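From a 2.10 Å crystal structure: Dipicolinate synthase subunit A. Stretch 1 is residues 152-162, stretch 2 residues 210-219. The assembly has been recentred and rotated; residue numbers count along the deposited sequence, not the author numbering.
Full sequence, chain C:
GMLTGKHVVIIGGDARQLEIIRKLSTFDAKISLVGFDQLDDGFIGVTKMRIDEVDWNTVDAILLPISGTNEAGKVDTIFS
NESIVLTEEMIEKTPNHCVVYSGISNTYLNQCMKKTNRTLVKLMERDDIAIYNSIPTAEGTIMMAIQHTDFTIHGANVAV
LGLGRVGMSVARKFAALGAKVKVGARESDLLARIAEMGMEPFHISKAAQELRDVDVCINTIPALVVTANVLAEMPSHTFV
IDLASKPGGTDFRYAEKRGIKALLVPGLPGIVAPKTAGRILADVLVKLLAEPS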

ATOM      1  N   THR C 152       7.793   8.320   2.693  1.00 31.81           N
ATOM      2  CA  THR C 152       7.774   7.595   1.407  1.00 30.97           C
ATOM      3  C   THR C 152       8.780   6.455   1.379  1.00 31.01           C
ATOM      4  O   THR C 152       9.879   6.544   1.915  1.00 32.28           O
ATOM      5  CB  THR C 152       8.064   8.523   0.166  1.00 31.14           C
ATOM      6  OG1 THR C 152       9.358   9.147   0.320  1.00 34.39           O
ATOM      7  CG2 THR C 152       6.948   9.617  -0.026  1.00 28.66           C
ATOM      8  N   ILE C 153       8.360   5.384   0.742  1.00 28.85           N
ATOM      9  CA  ILE C 153       9.246   4.241   0.447  1.00 31.11           C
ATOM     10  C   ILE C 153      10.295   4.712  -0.549  1.00 31.00           C
ATOM     11  O   ILE C 153      11.443   4.279  -0.523  1.00 31.65           O
ATOM     12  CB  ILE C 153       8.466   3.054  -0.163  1.00 32.15           C
ATOM     13  CG1 ILE C 153       7.376   2.594   0.808  1.00 33.55           C
ATOM     14  CG2 ILE C 153       9.406   1.911  -0.465  1.00 37.75           C
ATOM     15  CD1 ILE C 153       7.888   2.389   2.204  1.00 34.84           C
ATOM     16  N   HIS C 154       9.874   5.619  -1.418  1.00 30.44           N
ATOM     17  CA  HIS C 154      10.774   6.240  -2.377  1.00 33.11           C
ATOM     18  C   HIS C 154      11.850   6.968  -1.572  1.00 34.42           C
ATOM     19  O   HIS C 154      11.546   7.792  -0.686  1.00 36.00           O
ATOM     20  CB  HIS C 154       9.982   7.234  -3.254  1.00 34.71           C
ATOM     21  CG  HIS C 154      10.781   7.826  -4.382  1.00 39.75           C
ATOM     22  ND1 HIS C 154      11.919   8.556  -4.162  1.00 41.21           N
ATOM     23  CD2 HIS C 154      10.573   7.858  -5.724  1.00 41.69           C
ATOM     24  CE1 HIS C 154      12.391   8.997  -5.314  1.00 40.26           C
ATOM     25  NE2 HIS C 154      11.595   8.584  -6.280  1.00 45.92           N
ATOM     26  N   GLY C 155      13.098   6.598  -1.806  1.00 34.65           N
ATOM     27  CA  GLY C 155      14.217   7.237  -1.155  1.00 35.51           C
ATOM     28  C   GLY C 155      14.578   6.706   0.217  1.00 35.95           C
ATOM     29  O   GLY C 155      15.588   7.082   0.804  1.00 35.95           O
ATOM     30  N   ALA C 156      13.749   5.813   0.721  1.00 35.07           N
ATOM     31  CA  ALA C 156      13.970   5.207   2.048  1.00 34.71           C
ATOM     32  C   ALA C 156      14.969   4.088   1.945  1.00 35.69           C
ATOM     33  O   ALA C 156      15.208   3.569   0.874  1.00 36.24           O
ATOM     34  CB  ALA C 156      12.632   4.635   2.623  1.00 33.93           C
ATOM     35  N   ASN C 157      15.563   3.746   3.081  1.00 36.77           N
ATOM     36  CA  ASN C 157      16.479   2.627   3.173  1.00 36.86           C
ATOM     37  C   ASN C 157      15.698   1.384   3.489  1.00 36.40           C
ATOM     38  O   ASN C 157      15.126   1.275   4.558  1.00 36.39           O
ATOM     39  CB  ASN C 157      17.524   2.861   4.263  1.00 38.69           C
ATOM     40  CG  ASN C 157      18.507   3.975   3.890  1.00 42.34           C
ATOM     41  OD1 ASN C 157      18.707   4.290   2.709  1.00 44.63           O
ATOM     42  ND2 ASN C 157      19.131   4.552   4.895  1.00 44.89           N
ATOM     43  N   VAL C 158      15.698   0.439   2.557  1.00 36.39           N
ATOM     44  CA  VAL C 158      14.945  -0.808   2.714  1.00 36.09           C
ATOM     45  C   VAL C 158      15.825  -2.011   2.602  1.00 36.41           C
ATOM     46  O   VAL C 158      16.599  -2.131   1.670  1.00 40.03           O
ATOM     47  CB  VAL C 158      13.843  -0.923   1.609  1.00 35.96           C
ATOM     48  CG1 VAL C 158      13.113  -2.296   1.662  1.00 32.32           C
ATOM     49  CG2 VAL C 158      12.863   0.243   1.730  1.00 34.20           C
ATOM     50  N   ALA C 159      15.733  -2.879   3.592  1.00 36.07           N
ATOM     51  CA  ALA C 159      16.481  -4.148   3.619  1.00 35.96           C
ATOM     52  C   ALA C 159      15.522  -5.290   3.444  1.00 36.20           C
ATOM     53  O   ALA C 159      14.402  -5.271   3.999  1.00 34.96           O
ATOM     54  CB  ALA C 159      17.218  -4.343   4.920  1.00 34.26           C
ATOM     55  N   VAL C 160      15.935  -6.232   2.607  1.00 36.05           N
ATOM     56  CA  VAL C 160      15.223  -7.510   2.462  1.00 35.82           C
ATOM     57  C   VAL C 160      16.203  -8.583   2.915  1.00 36.78           C
ATOM     58  O   VAL C 160      17.384  -8.574   2.540  1.00 38.89           O
ATOM     59  CB  VAL C 160      14.742  -7.824   1.046  1.00 35.82           C
ATOM     60  CG1 VAL C 160      14.094  -9.221   1.019  1.00 36.44           C
ATOM     61  CG2 VAL C 160      13.751  -6.785   0.502  1.00 27.87           C
ATOM     62  N   LEU C 161      15.726  -9.489   3.752  1.00 37.39           N
ATOM     63  CA  LEU C 161      16.571 -10.564   4.290  1.00 37.44           C
ATOM     64  C   LEU C 161      16.163 -11.831   3.569  1.00 38.14           C
ATOM     65  O   LEU C 161      15.012 -12.272   3.664  1.00 38.41           O
ATOM     66  CB  LEU C 161      16.397 -10.718   5.790  1.00 38.00           C
ATOM     67  CG  LEU C 161      16.663  -9.445   6.595  1.00 38.46           C
ATOM     68  CD1 LEU C 161      16.466  -9.715   8.091  1.00 32.78           C
ATOM     69  CD2 LEU C 161      18.036  -8.836   6.340  1.00 35.22           C
ATOM     70  N   GLY C 162      17.097 -12.323   2.767  1.00 36.91           N
ATOM     71  CA  GLY C 162      16.924 -13.534   1.970  1.00 37.24           C
ATOM     72  C   GLY C 162      16.705 -13.251   0.509  1.00 38.17           C
ATOM     73  O   GLY C 162      16.001 -12.305   0.149  1.00 37.56           O
TER
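Stretch 2 (210-219) ELRDVDVCIN

Stretch 2 lies alongside stretch 1 as a neighbouring parallel β-strand: residues 216-219 pair with the strand 157-161, the two axes approaching to 4.8 Å with 12° between their N-to-C directions. Stretch 1 enters through a type II turn from Ile153 to Ala156, closed by Ala156 N to Ile153 O at 3.0 Å, with Gly155 adopting the positive phi of 85° that this turn favours. Ile153 reaches stretch 2 with the end of its side chain, Ile153 CD1 lying 4.3 Å from Val216 CG2.

Asn157 anchors the start of the pairing. Asn157 N donates to Asp215 OD2 (2.8 Å), Asn157 O accepts from both Asp215 N (2.8 Å) and Val216 N (3.3 Å), and Asn157 ND2 donates to Asp213 O (3.0 Å). Asp213 belongs to the type I turn from Leu211 to Val214 that precedes the second strand; Asp215, at phi/psi -91/-36, leads from Val214 into the extended conformation of Val216.

From here the register is regular, Val158 facing Val216, Ala159 Cys217, Val160 Ile218 and Leu161 Asn219, with CA atoms 4.8-4.9 Å apart. Side chains alternate between the sheet faces, Val158 and Val160 sharing one face with Val216 and Ile218. Val158 CG1 lies 3.8 Å from Ile218 CD1. At Ala159 the hydrogen bonds follow the parallel pattern, in which one residue bonds to the two flanking its partner: Ala159 N binds Val216 O at 3.0 Å, while Ala159 O receives Ile218 N at 2.9 Å. On the other face, Ala159 CB packs against Leu211 CD2 (3.4 Å) and Val214 CG1 (3.9 Å). Val160 returns to the first face, where Val160 CG2 lies 4.1 Å from Ile218 CD1. Leu161 N continues the ladder to Ile218 O at 2.9 Å, and Leu161 CD1 approaches Cys217 SG at 3.9 Å.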

ATOM      1  N   GLU C 210      24.459  -3.663   9.554  1.00 41.67           N
ATOM      2  CA  GLU C 210      23.887  -3.189   8.282  1.00 42.69           C
ATOM      3  C   GLU C 210      22.488  -2.588   8.375  1.00 40.50           C
ATOM      4  O   GLU C 210      22.106  -1.748   7.530  1.00 41.09           O
ATOM      5  CB  GLU C 210      23.959  -4.295   7.230  1.00 44.03           C
ATOM      6  CG  GLU C 210      25.402  -4.697   6.970  1.00 46.60           C
ATOM      7  CD  GLU C 210      26.211  -3.567   6.367  1.00 49.67           C
ATOM      8  OE1 GLU C 210      25.636  -2.734   5.612  1.00 51.23           O
ATOM      9  OE2 GLU C 210      27.423  -3.530   6.645  1.00 53.03           O
ATOM     10  N   LEU C 211      21.779  -2.927   9.439  1.00 39.21           N
ATOM     11  CA  LEU C 211      20.375  -2.491   9.592  1.00 40.05           C
ATOM     12  C   LEU C 211      20.170  -1.290  10.483  1.00 39.83           C
ATOM     13  O   LEU C 211      19.033  -0.929  10.803  1.00 38.37           O
ATOM     14  CB  LEU C 211      19.482  -3.632  10.108  1.00 40.19           C
ATOM     15  CG  LEU C 211      19.324  -4.881   9.226  1.00 43.73           C
ATOM     16  CD1 LEU C 211      18.211  -5.775   9.778  1.00 38.33           C
ATOM     17  CD2 LEU C 211      19.062  -4.527   7.799  1.00 38.43           C
ATOM     18  N   ARG C 212      21.271  -0.697  10.913  1.00 39.62           N
ATOM     19  CA  ARG C 212      21.203   0.425  11.847  1.00 40.67           C
ATOM     20  C   ARG C 212      20.634   1.700  11.237  1.00 39.83           C
ATOM     21  O   ARG C 212      20.236   2.610  11.962  1.00 38.62           O
ATOM     22  CB  ARG C 212      22.541   0.657  12.571  1.00 42.71           C
ATOM     23  CG  ARG C 212      23.720   1.120  11.777  1.00 48.50           C
ATOM     24  CD  ARG C 212      24.993   0.773  12.555  1.00 53.35           C
ATOM     25  N   ASP C 213      20.552   1.742   9.914  1.00 39.31           N
ATOM     26  CA  ASP C 213      19.994   2.916   9.230  1.00 40.02           C
ATOM     27  C   ASP C 213      18.795   2.573   8.359  1.00 38.99           C
ATOM     28  O   ASP C 213      18.322   3.379   7.558  1.00 37.28           O
ATOM     29  CB  ASP C 213      21.056   3.632   8.390  1.00 42.65           C
ATOM     30  CG  ASP C 213      21.644   2.754   7.300  1.00 49.71           C
ATOM     31  OD1 ASP C 213      21.320   1.545   7.265  1.00 58.35           O
ATOM     32  OD2 ASP C 213      22.435   3.278   6.480  1.00 58.12           O
ATOM     33  N   VAL C 214      18.297   1.367   8.546  1.00 37.85           N
ATOM     34  CA  VAL C 214      17.176   0.869   7.752  1.00 37.35           C
ATOM     35  C   VAL C 214      15.827   1.328   8.247  1.00 37.04           C
ATOM     36  O   VAL C 214      15.497   1.260   9.450  1.00 39.58           O
ATOM     37  CB  VAL C 214      17.246  -0.663   7.618  1.00 37.74           C
ATOM     38  CG1 VAL C 214      16.018  -1.204   6.985  1.00 38.78           C
ATOM     39  CG2 VAL C 214      18.491  -0.990   6.777  1.00 39.70           C
ATOM     40  N   ASP C 215      15.034   1.751   7.280  1.00 34.78           N
ATOM     41  CA  ASP C 215      13.701   2.283   7.551  1.00 35.25           C
ATOM     42  C   ASP C 215      12.599   1.231   7.521  1.00 34.70           C
ATOM     43  O   ASP C 215      11.617   1.336   8.229  1.00 31.61           O
ATOM     44  CB  ASP C 215      13.364   3.325   6.506  1.00 34.57           C
ATOM     45  CG  ASP C 215      14.276   4.487   6.554  1.00 36.56           C
ATOM     46  OD1 ASP C 215      14.475   5.023   7.666  1.00 34.87           O
ATOM     47  OD2 ASP C 215      14.757   4.877   5.472  1.00 35.71           O
ATOM     48  N   VAL C 216      12.750   0.273   6.610  1.00 34.88           N
ATOM     49  CA  VAL C 216      11.798  -0.835   6.474  1.00 33.63           C
ATOM     50  C   VAL C 216      12.601  -2.082   6.210  1.00 34.59           C
ATOM     51  O   VAL C 216      13.461  -2.102   5.337  1.00 35.22           O
ATOM     52  CB  VAL C 216      10.754  -0.643   5.337  1.00 33.32           C
ATOM     53  CG1 VAL C 216       9.737  -1.839   5.313  1.00 29.16           C
ATOM     54  CG2 VAL C 216       9.971   0.674   5.510  1.00 34.87           C
ATOM     55  N   CYS C 217      12.332  -3.089   7.010  1.00 35.15           N
ATOM     56  CA  CYS C 217      13.004  -4.363   6.896  1.00 36.37           C
ATOM     57  C   CYS C 217      11.988  -5.474   6.670  1.00 37.32           C
ATOM     58  O   CYS C 217      11.066  -5.655   7.464  1.00 37.35           O
ATOM     59  CB  CYS C 217      13.772  -4.625   8.165  1.00 36.41           C
ATOM     60  SG  CYS C 217      14.642  -6.220   8.207  1.00 40.62           S
ATOM     61  N   ILE C 218      12.156  -6.182   5.556  1.00 35.57           N
ATOM     62  CA  ILE C 218      11.290  -7.303   5.206  1.00 35.50           C
ATOM     63  C   ILE C 218      12.035  -8.592   5.346  1.00 35.67           C
ATOM     64  O   ILE C 218      13.030  -8.812   4.667  1.00 37.07           O
ATOM     65  CB  ILE C 218      10.794  -7.182   3.735  1.00 36.87           C
ATOM     66  CG1 ILE C 218      10.088  -5.818   3.575  1.00 36.12           C
ATOM     67  CG2 ILE C 218       9.921  -8.387   3.410  1.00 34.92           C
ATOM     68  CD1 ILE C 218      10.546  -5.034   2.378  1.00 45.48           C
ATOM     69  N   ASN C 219      11.598  -9.442   6.269  1.00 35.84           N
ATOM     70  CA  ASN C 219      12.229 -10.747   6.408  1.00 36.41           C
ATOM     71  C   ASN C 219      11.527 -11.839   5.627  1.00 37.94           C
ATOM     72  O   ASN C 219      10.305 -11.962   5.676  1.00 37.57           O
ATOM     73  CB  ASN C 219      12.306 -11.209   7.850  1.00 37.35           C
ATOM     74  CG  ASN C 219      12.925 -12.596   7.954  1.00 38.43           C
ATOM     75  OD1 ASN C 219      14.020 -12.826   7.454  1.00 37.97           O
ATOM     76  ND2 ASN C 219      12.204 -13.531   8.539  1.00 38.87           N
TER